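PDB 2QR4: peptidase M3B, oligoendopeptidase F from Enterococcus faecium, which probably hydrolyses peptide bonds within oligopeptides as a zinc-dependent metallopeptidase of family M3. Local coordinates for residues L200-E205 and I486-R492; R208-A212 and L459-L464; F442-H447 and F496-V502. One frame throughout, in Å; residues are numbered along the deposited sequence.

Interaction 1 of 3, residues L200-E205 and I486-R492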
loop_
_atom_site.group_PDB
_atom_site.type_symbol
_atom_site.label_atom_id
_atom_site.label_comp_id
_atom_site.label_asym_id
_atom_site.label_seq_id
_atom_site.Cartn_x
_atom_site.Cartn_y
_atom_site.Cartn_z
ATOM N N LEU A 200 3.283 24.359 -3.263
ATOM C CA LEU A 200 2.523 23.114 -3.197
ATOM C C LEU A 200 3.304 22.028 -3.893
ATOM O O LEU A 200 3.458 20.927 -3.371
ATOM C CB LEU A 200 1.142 23.264 -3.840
ATOM C CG LEU A 200 0.266 22.003 -3.870
ATOM C CD1 LEU A 200 -0.730 21.958 -2.716
ATOM C CD2 LEU A 200 -0.477 21.902 -5.181
ATOM N N TYR A 201 3.824 22.354 -5.071
ATOM C CA TYR A 201 4.552 21.372 -5.861
ATOM C C TYR A 201 5.907 20.988 -5.285
ATOM O O TYR A 201 6.397 19.901 -5.559
ATOM C CB TYR A 201 4.629 21.782 -7.328
ATOM C CG TYR A 201 3.347 21.458 -8.052
ATOM C CD1 TYR A 201 3.082 20.167 -8.479
ATOM C CD2 TYR A 201 2.375 22.423 -8.255
ATOM C CE1 TYR A 201 1.882 19.849 -9.122
ATOM C CE2 TYR A 201 1.180 22.118 -8.892
ATOM C CZ TYR A 201 0.948 20.828 -9.332
ATOM O OH TYR A 201 -0.234 20.520 -9.973
ATOM N N SER A 202 6.510 21.846 -4.469
ATOM C CA SER A 202 7.767 21.447 -3.835
ATOM C C SER A 202 7.532 20.198 -2.980
ATOM O O SER A 202 8.390 19.343 -2.871
ATOM C CB SER A 202 8.365 22.585 -2.996
ATOM O OG SER A 202 7.517 22.917 -1.907
ATOM N N VAL A 203 6.347 20.080 -2.401
ATOM C CA VAL A 203 6.037 18.936 -1.556
ATOM C C VAL A 203 5.705 17.671 -2.356
ATOM O O VAL A 203 6.156 16.587 -2.007
ATOM C CB VAL A 203 4.889 19.267 -0.556
ATOM C CG1 VAL A 203 4.447 18.018 0.189
ATOM C CG2 VAL A 203 5.348 20.340 0.430
ATOM N N TYR A 204 4.910 17.795 -3.415
ATOM C CA TYR A 204 4.659 16.638 -4.280
ATOM C C TYR A 204 5.930 16.104 -4.910
ATOM O O TYR A 204 6.107 14.896 -5.036
ATOM C CB TYR A 204 3.555 16.919 -5.311
ATOM C CG TYR A 204 2.242 16.920 -4.604
ATOM C CD1 TYR A 204 1.679 15.731 -4.154
ATOM C CD2 TYR A 204 1.614 18.111 -4.276
ATOM C CE1 TYR A 204 0.498 15.729 -3.437
ATOM C CE2 TYR A 204 0.435 18.121 -3.568
ATOM C CZ TYR A 204 -0.119 16.932 -3.152
ATOM O OH TYR A 204 -1.289 16.957 -2.449
ATOM N N GLU A 205 6.836 16.997 -5.271
ATOM C CA GLU A 205 8.123 16.572 -5.785
ATOM C C GLU A 205 8.907 15.779 -4.725
ATOM O O GLU A 205 9.472 14.723 -5.007
ATOM C CB GLU A 205 8.921 17.776 -6.287
ATOM C CG GLU A 205 10.420 17.503 -6.511
ATOM C CD GLU A 205 11.134 18.637 -7.245
ATOM O OE1 GLU A 205 10.758 19.816 -7.073
ATOM O OE2 GLU A 205 12.084 18.352 -7.999
ATOM N N ILE A 486 4.863 20.922 -13.019
ATOM C CA ILE A 486 3.647 20.230 -13.428
ATOM C C ILE A 486 3.907 18.780 -13.809
ATOM O O ILE A 486 2.978 18.015 -13.999
ATOM C CB ILE A 486 2.932 20.952 -14.586
ATOM C CG1 ILE A 486 1.434 20.698 -14.496
ATOM C CG2 ILE A 486 3.474 20.506 -15.933
ATOM C CD1 ILE A 486 0.778 21.470 -13.365
ATOM N N LYS A 487 5.173 18.398 -13.925
ATOM C CA LYS A 487 5.501 16.994 -14.167
ATOM C C LYS A 487 5.027 16.096 -13.016
ATOM O O LYS A 487 4.881 14.887 -13.191
ATOM C CB LYS A 487 7.007 16.809 -14.382
ATOM C CG LYS A 487 7.544 17.548 -15.577
ATOM C CD LYS A 487 9.059 17.509 -15.617
ATOM C CE LYS A 487 9.562 16.122 -15.888
ATOM N NZ LYS A 487 10.966 16.164 -16.391
ATOM N N PHE A 488 4.785 16.683 -11.845
ATOM C CA PHE A 488 4.444 15.889 -10.661
ATOM C C PHE A 488 2.957 15.917 -10.337
ATOM O O PHE A 488 2.501 15.240 -9.411
ATOM C CB PHE A 488 5.278 16.345 -9.460
ATOM C CG PHE A 488 6.749 16.478 -9.770
ATOM C CD1 PHE A 488 7.515 15.352 -10.081
ATOM C CD2 PHE A 488 7.360 17.722 -9.777
ATOM C CE1 PHE A 488 8.871 15.461 -10.369
ATOM C CE2 PHE A 488 8.734 17.846 -10.070
ATOM C CZ PHE A 488 9.482 16.716 -10.362
ATOM N N GLU A 489 2.189 16.671 -11.118
ATOM C CA GLU A 489 0.741 16.726 -10.890
ATOM C C GLU A 489 0.043 15.345 -10.821
ATOM O O GLU A 489 -0.892 15.187 -10.059
ATOM C CB GLU A 489 0.039 17.645 -11.907
ATOM C CG GLU A 489 -1.474 17.760 -11.680
ATOM C CD GLU A 489 -2.138 18.765 -12.599
ATOM O OE1 GLU A 489 -2.996 19.539 -12.114
ATOM O OE2 GLU A 489 -1.799 18.790 -13.804
ATOM N N TRP A 490 0.497 14.348 -11.584
ATOM C CA TRP A 490 -0.155 13.019 -11.552
ATOM C C TRP A 490 -0.329 12.512 -10.128
ATOM O O TRP A 490 -1.246 11.732 -9.851
ATOM C CB TRP A 490 0.625 11.971 -12.360
ATOM C CG TRP A 490 2.021 11.831 -11.883
ATOM C CD1 TRP A 490 3.128 12.491 -12.357
ATOM C CD2 TRP A 490 2.473 11.007 -10.804
ATOM N NE1 TRP A 490 4.242 12.124 -11.630
ATOM C CE2 TRP A 490 3.865 11.215 -10.671
ATOM C CE3 TRP A 490 1.833 10.121 -9.929
ATOM C CZ2 TRP A 490 4.630 10.562 -9.701
ATOM C CZ3 TRP A 490 2.596 9.469 -8.963
ATOM C CH2 TRP A 490 3.978 9.699 -8.858
ATOM N N SER A 491 0.536 12.973 -9.225
ATOM C CA SER A 491 0.611 12.411 -7.892
ATOM C C SER A 491 -0.401 12.996 -6.912
ATOM O O SER A 491 -0.549 12.489 -5.803
ATOM C CB SER A 491 2.036 12.550 -7.329
ATOM O OG SER A 491 2.344 13.897 -7.000
ATOM N N ARG A 492 -1.097 14.054 -7.304
ATOM C CA ARG A 492 -2.038 14.681 -6.381
ATOM C C ARG A 492 -3.499 14.474 -6.782
ATOM O O ARG A 492 -4.410 14.948 -6.100
ATOM C CB ARG A 492 -1.724 16.166 -6.198
ATOM C CG ARG A 492 -1.830 16.984 -7.464
ATOM C CD ARG A 492 -1.333 18.428 -7.254
ATOM N NE ARG A 492 -2.393 19.309 -6.793
ATOM C CZ ARG A 492 -3.245 19.943 -7.595
ATOM N NH1 ARG A 492 -4.190 20.714 -7.070
ATOM N NH2 ARG A 492 -3.163 19.805 -8.917
HETATM O O HOH W 1 -3.306 18.772 -4.418
#
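The loop that follows helix 461-476 meets helix 190-206 through a short 3-10 run, and several of its residues engage the helix in turn. Ile486 points its CA-to-CB bond away, yet its chain curls back until CD1 lies 3.7 Å from Tyr201 OH. Tyr201 is the most covered residue of the helix segment, with Phe488 C and Glu489 N near its ring edge. Phe488 turns toward the helix. CB of Glu205 sits over the face of its ring, 4.0 Å from the centroid, a CH-pi contact at the point where the two backbones come nearest. The Phe488 carbonyl also accepts from Ser491 OG (Phe488 O to Ser491 OG 2.8 Å), a bond that pins the tight turn. Glu489 follows, its CG 3.5 Å from Tyr201 OH; its carboxylate is held by Tyr468, Arg438 and, within the loop, Arg492 (OE1 of Glu489 to NH2 of Arg492 3.2 Å). After Trp490, whose indole packs on helix 208-228, Ser491 brings OG to within 3.5 Å of Tyr204 CD1. Arg492 comes last: its CB lies over the Tyr204 face, 3.7 Å from the ring centroid, while its NE donates to water 1 (2.6 Å from NE to the water oxygen) and sits 3.6 Å from Leu200 CD2. Tyr204 OH itself pairs with Asn157. The arginine thus runs between the two tyrosines. Such packing of aromatic helix residues against a 3-10 connection joins distant parts of the largely helical M3 peptidase fold.

Interaction 2 of 3, residues R208-A212 and L459-L464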
loop_
_atom_site.group_PDB
_atom_site.type_symbol
_atom_site.label_atom_id
_atom_site.label_comp_id
_atom_site.label_asym_id
_atom_site.label_seq_id
_atom_site.Cartn_x
_atom_site.Cartn_y
_atom_site.Cartn_z
ATOM N N ARG A 208 7.410 12.188 -4.456
ATOM C CA ARG A 208 6.995 11.581 -5.722
ATOM C C ARG A 208 7.216 10.068 -5.787
ATOM O O ARG A 208 6.454 9.345 -6.439
ATOM C CB ARG A 208 7.676 12.268 -6.890
ATOM C CG ARG A 208 9.186 12.197 -6.879
ATOM C CD ARG A 208 9.729 13.046 -8.017
ATOM N NE ARG A 208 11.134 12.788 -8.271
ATOM C CZ ARG A 208 12.121 13.175 -7.469
ATOM N NH1 ARG A 208 13.373 12.899 -7.794
ATOM N NH2 ARG A 208 11.860 13.842 -6.349
ATOM N N ASN A 209 8.259 9.603 -5.117
ATOM C CA ASN A 209 8.563 8.182 -5.024
ATOM C C ASN A 209 7.502 7.428 -4.203
ATOM O O ASN A 209 7.083 6.335 -4.566
ATOM C CB ASN A 209 9.941 7.971 -4.393
ATOM C CG ASN A 209 11.068 8.629 -5.178
ATOM O OD1 ASN A 209 11.839 9.401 -4.626
ATOM N ND2 ASN A 209 11.181 8.303 -6.455
ATOM N N THR A 210 7.064 8.023 -3.100
ATOM C CA THR A 210 6.036 7.413 -2.261
ATOM C C THR A 210 4.704 7.271 -3.001
ATOM O O THR A 210 4.098 6.196 -3.017
ATOM C CB THR A 210 5.846 8.225 -0.980
ATOM O OG1 THR A 210 7.104 8.299 -0.306
ATOM C CG2 THR A 210 4.801 7.575 -0.059
ATOM N N PHE A 211 4.272 8.352 -3.634
ATOM C CA PHE A 211 3.074 8.337 -4.460
ATOM C C PHE A 211 3.157 7.394 -5.668
ATOM O O PHE A 211 2.175 6.733 -6.007
ATOM C CB PHE A 211 2.754 9.746 -4.918
ATOM C CG PHE A 211 2.232 10.633 -3.828
ATOM C CD1 PHE A 211 1.112 10.267 -3.093
ATOM C CD2 PHE A 211 2.842 11.842 -3.550
ATOM C CE1 PHE A 211 0.603 11.095 -2.104
ATOM C CE2 PHE A 211 2.342 12.669 -2.550
ATOM C CZ PHE A 211 1.223 12.288 -1.830
ATOM N N ALA A 212 4.322 7.305 -6.305
ATOM C CA ALA A 212 4.492 6.352 -7.404
ATOM C C ALA A 212 4.260 4.940 -6.881
ATOM O O ALA A 212 3.628 4.115 -7.529
ATOM C CB ALA A 212 5.889 6.459 -7.998
ATOM N N LEU A 459 6.860 1.677 -13.425
ATOM C CA LEU A 459 6.278 2.977 -13.218
ATOM C C LEU A 459 7.014 3.745 -12.129
ATOM O O LEU A 459 6.430 4.085 -11.110
ATOM C CB LEU A 459 4.823 2.790 -12.824
ATOM C CG LEU A 459 3.786 2.874 -13.948
ATOM C CD1 LEU A 459 4.310 2.392 -15.271
ATOM C CD2 LEU A 459 2.515 2.147 -13.580
ATOM N N THR A 460 8.287 4.049 -12.342
ATOM C CA THR A 460 9.014 4.894 -11.388
ATOM C C THR A 460 8.485 6.339 -11.430
ATOM O O THR A 460 7.908 6.771 -12.441
ATOM C CB THR A 460 10.502 4.928 -11.751
ATOM O OG1 THR A 460 10.643 5.525 -13.046
ATOM C CG2 THR A 460 11.091 3.505 -11.788
ATOM N N SER A 461 8.713 7.108 -10.369
ATOM C CA SER A 461 8.363 8.527 -10.424
ATOM C C SER A 461 9.003 9.254 -11.588
ATOM O O SER A 461 8.392 10.165 -12.158
ATOM C CB SER A 461 8.691 9.263 -9.129
ATOM O OG SER A 461 10.041 9.108 -8.790
ATOM N N GLU A 462 10.232 8.881 -11.941
ATOM C CA GLU A 462 10.900 9.560 -13.059
ATOM C C GLU A 462 10.102 9.321 -14.343
ATOM O O GLU A 462 9.768 10.254 -15.055
ATOM C CB GLU A 462 12.351 9.099 -13.231
ATOM C CG GLU A 462 13.178 9.948 -14.242
ATOM C CD GLU A 462 14.650 9.485 -14.362
ATOM O OE1 GLU A 462 15.085 9.122 -15.484
ATOM O OE2 GLU A 462 15.375 9.462 -13.335
ATOM N N TYR A 463 9.790 8.063 -14.627
ATOM C CA TYR A 463 9.089 7.724 -15.844
ATOM C C TYR A 463 7.685 8.328 -15.868
ATOM O O TYR A 463 7.217 8.807 -16.902
ATOM C CB TYR A 463 8.988 6.214 -15.982
ATOM C CG TYR A 463 8.360 5.790 -17.274
ATOM C CD1 TYR A 463 8.934 6.144 -18.490
ATOM C CD2 TYR A 463 7.190 5.048 -17.291
ATOM C CE1 TYR A 463 8.365 5.751 -19.693
ATOM C CE2 TYR A 463 6.613 4.647 -18.487
ATOM C CZ TYR A 463 7.208 4.995 -19.684
ATOM O OH TYR A 463 6.646 4.608 -20.881
ATOM N N LEU A 464 7.011 8.292 -14.730
ATOM C CA LEU A 464 5.641 8.833 -14.645
ATOM C C LEU A 464 5.669 10.338 -14.925
ATOM O O LEU A 464 4.850 10.865 -15.678
ATOM C CB LEU A 464 5.047 8.560 -13.261
ATOM C CG LEU A 464 3.926 7.547 -12.971
ATOM C CD1 LEU A 464 3.538 6.651 -14.119
ATOM C CD2 LEU A 464 4.252 6.749 -11.758
#
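This is a small, tight contact between the starts of two helices of the M3 peptidase fold: the first turn of helix 208-228 rests on the N-terminus of helix 461-476 and the residues leading into it. Close approach is possible because the residues at the centre are small. The backbones come nearest at Ala212 and Ser461, with CA atoms 5.4 Å apart, and both side chains point across. Thr460 is the N-cap of the second helix, its OG1 accepting from Tyr463 N at 3.1 Å; the cap faces away from Ala212, so the first turn is fixed without intruding on the interface. Ser461 fits against the neighbouring turn, its CB 3.5 Å from Arg208 O and 3.7 Å from Arg208 CG, and the end of Asn209 comes up to its hydroxyl. The guanidinium of Arg208 turns back to the carbonyl of Glu205. The second subunit borders the same region: Thr210 and Glu462 hydrogen-bond to Asp160 and Thr68 of the second subunit, which places this helix junction at the dimer interface. At the centre of the contact, the methyl of Ala212 lies in a shallow hollow, with its CB 3.7 Å from Ser461 N, 4.0 Å from Leu459 O and 4.1 Å from Leu464 CD2.

Interaction 3 of 3, residues F442-H447 and F496-V502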
loop_
_atom_site.group_PDB
_atom_site.type_symbol
_atom_site.label_atom_id
_atom_site.label_comp_id
_atom_site.label_asym_id
_atom_site.label_seq_id
_atom_site.Cartn_x
_atom_site.Cartn_y
_atom_site.Cartn_z
ATOM N N PHE A 442 -6.402 13.286 -18.215
ATOM C CA PHE A 442 -6.314 12.362 -17.098
ATOM C C PHE A 442 -6.667 10.958 -17.571
ATOM O O PHE A 442 -5.992 10.000 -17.207
ATOM C CB PHE A 442 -7.245 12.787 -15.940
ATOM C CG PHE A 442 -6.833 14.075 -15.244
ATOM C CD1 PHE A 442 -5.558 14.597 -15.397
ATOM C CD2 PHE A 442 -7.717 14.732 -14.393
ATOM C CE1 PHE A 442 -5.180 15.770 -14.750
ATOM C CE2 PHE A 442 -7.349 15.904 -13.735
ATOM C CZ PHE A 442 -6.070 16.427 -13.915
ATOM N N ALA A 443 -7.717 10.837 -18.391
ATOM C CA ALA A 443 -8.160 9.520 -18.840
ATOM C C ALA A 443 -7.103 8.855 -19.692
ATOM O O ALA A 443 -6.919 7.631 -19.631
ATOM C CB ALA A 443 -9.493 9.591 -19.590
ATOM N N GLU A 444 -6.414 9.667 -20.486
ATOM C CA GLU A 444 -5.341 9.184 -21.345
ATOM C C GLU A 444 -4.154 8.714 -20.503
ATOM O O GLU A 444 -3.574 7.662 -20.781
ATOM C CB GLU A 444 -4.912 10.258 -22.356
ATOM C CG GLU A 444 -3.942 9.738 -23.446
ATOM C CD GLU A 444 -3.673 10.754 -24.573
ATOM O OE1 GLU A 444 -4.363 11.792 -24.667
ATOM O OE2 GLU A 444 -2.765 10.506 -25.384
ATOM N N PHE A 445 -3.810 9.476 -19.465
ATOM C CA PHE A 445 -2.714 9.087 -18.587
ATOM C C PHE A 445 -3.081 7.842 -17.795
ATOM O O PHE A 445 -2.268 6.929 -17.637
ATOM C CB PHE A 445 -2.316 10.222 -17.649
ATOM C CG PHE A 445 -0.958 10.042 -17.030
ATOM C CD1 PHE A 445 0.183 10.066 -17.816
ATOM C CD2 PHE A 445 -0.822 9.835 -15.657
ATOM C CE1 PHE A 445 1.439 9.888 -17.251
ATOM C CE2 PHE A 445 0.429 9.664 -15.080
ATOM C CZ PHE A 445 1.562 9.689 -15.876
ATOM N N GLU A 446 -4.309 7.781 -17.305
ATOM C CA GLU A 446 -4.725 6.594 -16.560
ATOM C C GLU A 446 -4.535 5.341 -17.394
ATOM O O GLU A 446 -3.973 4.352 -16.926
ATOM C CB GLU A 446 -6.164 6.698 -16.073
ATOM C CG GLU A 446 -6.640 5.469 -15.319
ATOM C CD GLU A 446 -7.960 5.698 -14.567
ATOM O OE1 GLU A 446 -8.718 6.621 -14.935
ATOM O OE2 GLU A 446 -8.240 4.944 -13.606
ATOM N N HIS A 447 -4.975 5.388 -18.647
ATOM C CA HIS A 447 -4.861 4.218 -19.498
ATOM C C HIS A 447 -3.398 3.913 -19.789
ATOM O O HIS A 447 -2.988 2.751 -19.775
ATOM C CB HIS A 447 -5.652 4.385 -20.795
ATOM C CG HIS A 447 -5.843 3.104 -21.541
ATOM N ND1 HIS A 447 -5.619 2.989 -22.896
ATOM C CD2 HIS A 447 -6.218 1.875 -21.115
ATOM C CE1 HIS A 447 -5.864 1.749 -23.278
ATOM N NE2 HIS A 447 -6.229 1.052 -22.216
ATOM N N PHE A 496 -7.134 8.950 -9.848
ATOM C CA PHE A 496 -6.309 7.875 -10.382
ATOM C C PHE A 496 -6.369 6.646 -9.499
ATOM O O PHE A 496 -5.923 5.584 -9.920
ATOM C CB PHE A 496 -4.863 8.314 -10.539
ATOM C CG PHE A 496 -4.636 9.232 -11.690
ATOM C CD1 PHE A 496 -5.421 9.130 -12.837
ATOM C CD2 PHE A 496 -3.628 10.187 -11.644
ATOM C CE1 PHE A 496 -5.206 9.971 -13.920
ATOM C CE2 PHE A 496 -3.412 11.041 -12.720
ATOM C CZ PHE A 496 -4.197 10.925 -13.862
ATOM N N TYR A 497 -6.888 6.807 -8.277
ATOM C CA TYR A 497 -7.109 5.687 -7.326
ATOM C C TYR A 497 -8.552 5.143 -7.389
ATOM O O TYR A 497 -8.996 4.389 -6.520
ATOM C CB TYR A 497 -6.778 6.108 -5.877
ATOM C CG TYR A 497 -5.318 6.428 -5.663
ATOM C CD1 TYR A 497 -4.415 5.432 -5.273
ATOM C CD2 TYR A 497 -4.828 7.722 -5.876
ATOM C CE1 TYR A 497 -3.070 5.721 -5.078
ATOM C CE2 TYR A 497 -3.474 8.020 -5.688
ATOM C CZ TYR A 497 -2.606 7.015 -5.282
ATOM O OH TYR A 497 -1.271 7.294 -5.117
ATOM N N TYR A 498 -9.293 5.549 -8.407
ATOM C CA TYR A 498 -10.570 4.922 -8.693
ATOM C C TYR A 498 -10.248 3.835 -9.707
ATOM O O TYR A 498 -9.221 3.168 -9.592
ATOM C CB TYR A 498 -11.551 5.946 -9.245
ATOM C CG TYR A 498 -12.030 6.935 -8.198
ATOM C CD1 TYR A 498 -11.274 7.191 -7.057
ATOM C CD2 TYR A 498 -13.226 7.619 -8.350
ATOM C CE1 TYR A 498 -11.696 8.091 -6.092
ATOM C CE2 TYR A 498 -13.662 8.528 -7.386
ATOM C CZ TYR A 498 -12.887 8.755 -6.263
ATOM O OH TYR A 498 -13.311 9.645 -5.310
ATOM N N ASN A 499 -11.090 3.665 -10.713
ATOM C CA ASN A 499 -10.886 2.581 -11.667
ATOM C C ASN A 499 -11.470 2.956 -13.033
ATOM O O ASN A 499 -12.563 2.530 -13.401
ATOM C CB ASN A 499 -11.535 1.292 -11.125
ATOM C CG ASN A 499 -11.095 0.045 -11.876
ATOM O OD1 ASN A 499 -10.156 0.082 -12.674
ATOM N ND2 ASN A 499 -11.777 -1.067 -11.624
ATOM N N TYR A 500 -10.747 3.766 -13.780
ATOM C CA TYR A 500 -11.258 4.236 -15.052
ATOM C C TYR A 500 -12.573 4.988 -14.873
ATOM O O TYR A 500 -13.591 4.670 -15.482
ATOM C CB TYR A 500 -11.432 3.062 -15.998
ATOM C CG TYR A 500 -10.135 2.613 -16.613
ATOM C CD1 TYR A 500 -9.582 3.299 -17.687
ATOM C CD2 TYR A 500 -9.464 1.505 -16.130
ATOM C CE1 TYR A 500 -8.402 2.891 -18.255
ATOM C CE2 TYR A 500 -8.281 1.086 -16.703
ATOM C CZ TYR A 500 -7.756 1.783 -17.767
ATOM O OH TYR A 500 -6.580 1.366 -18.356
ATOM N N TYR A 501 -12.520 6.015 -14.044
ATOM C CA TYR A 501 -13.684 6.795 -13.699
ATOM C C TYR A 501 -13.739 8.126 -14.449
ATOM O O TYR A 501 -14.794 8.488 -14.978
ATOM C CB TYR A 501 -13.662 7.041 -12.204
ATOM C CG TYR A 501 -14.823 7.788 -11.625
ATOM C CD1 TYR A 501 -15.958 7.115 -11.219
ATOM C CD2 TYR A 501 -14.754 9.157 -11.412
ATOM C CE1 TYR A 501 -17.016 7.780 -10.644
ATOM C CE2 TYR A 501 -15.799 9.841 -10.836
ATOM C CZ TYR A 501 -16.936 9.145 -10.450
ATOM O OH TYR A 501 -18.000 9.801 -9.871
ATOM N N VAL A 502 -12.611 8.838 -14.520
ATOM C CA VAL A 502 -12.617 10.223 -15.037
ATOM C C VAL A 502 -13.114 10.450 -16.467
ATOM O O VAL A 502 -13.651 11.513 -16.746
ATOM C CB VAL A 502 -11.239 10.918 -14.928
ATOM C CG1 VAL A 502 -10.932 11.261 -13.507
ATOM C CG2 VAL A 502 -10.159 10.059 -15.550
HETATM O O HOH W 2 -6.787 3.771 -11.699
HETATM O O HOH W 3 -10.498 7.502 -12.992
#
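Two bumps of the irregular chain 496-502 press into one side of helix 418-454, and Glu446 reaches from the helix into the curve between them. The first bump is the Phe496 ring. Its CE1 nestles 3.4 Å from Phe442 O and 4.0 Å from both Phe442 CB and Glu446 CB, and its CZ lies 4.0 Å from Phe445 CD2. Phe442, Phe445 and Phe496 make an aromatic cluster in which Phe496 meets each of the other two rings obliquely. The second bump is Val502: its CG2 fills the shallow dip at Ala443, 3.8 Å from Ala443 N and 4.0 Å from Phe442 CB. Between them the extended side chain of Glu446 plugs the concave inner side of the loop. Its OE2 accepts from Tyr500 N at 2.8 Å, where Tyr500 takes a left-handed backbone conformation that bends the chain around the carboxylate, and the Tyr500 ring covers that carboxylate with one face. Water 2 lies 2.7 Å from both Glu446 OE2 and Phe496 O; water 3 donates to Glu446 OE1 (2.8 Å) and accepts from Tyr501 N (2.7 Å). A buried carboxylate thus organises a tyrosine-rich loop, consistent with the one lining the active-site cleft in related M3 peptidases.

Interactions 1 and 2 tie helices 190-206 and 208-228 to the loop 486-492 and to the start of helix 461-476; interaction 3 binds the loop further on, 496-502, to helix 418-454. Interaction 2 lies nested within the loop closed by interaction 1, and their centres are 11 Å apart; helix 190-206 leads directly into helix 208-228. Interaction 3, about 17 Å from interaction 1 and 16 Å from interaction 2 between centres, crosses both along the chain and lies nearer the middle of the molecule. Trp490 links them, packing on Arg208 and Ala212 as well as on Phe445 and Phe496. The packing therefore runs continuously from the subunit interface beside interaction 2 toward the interior.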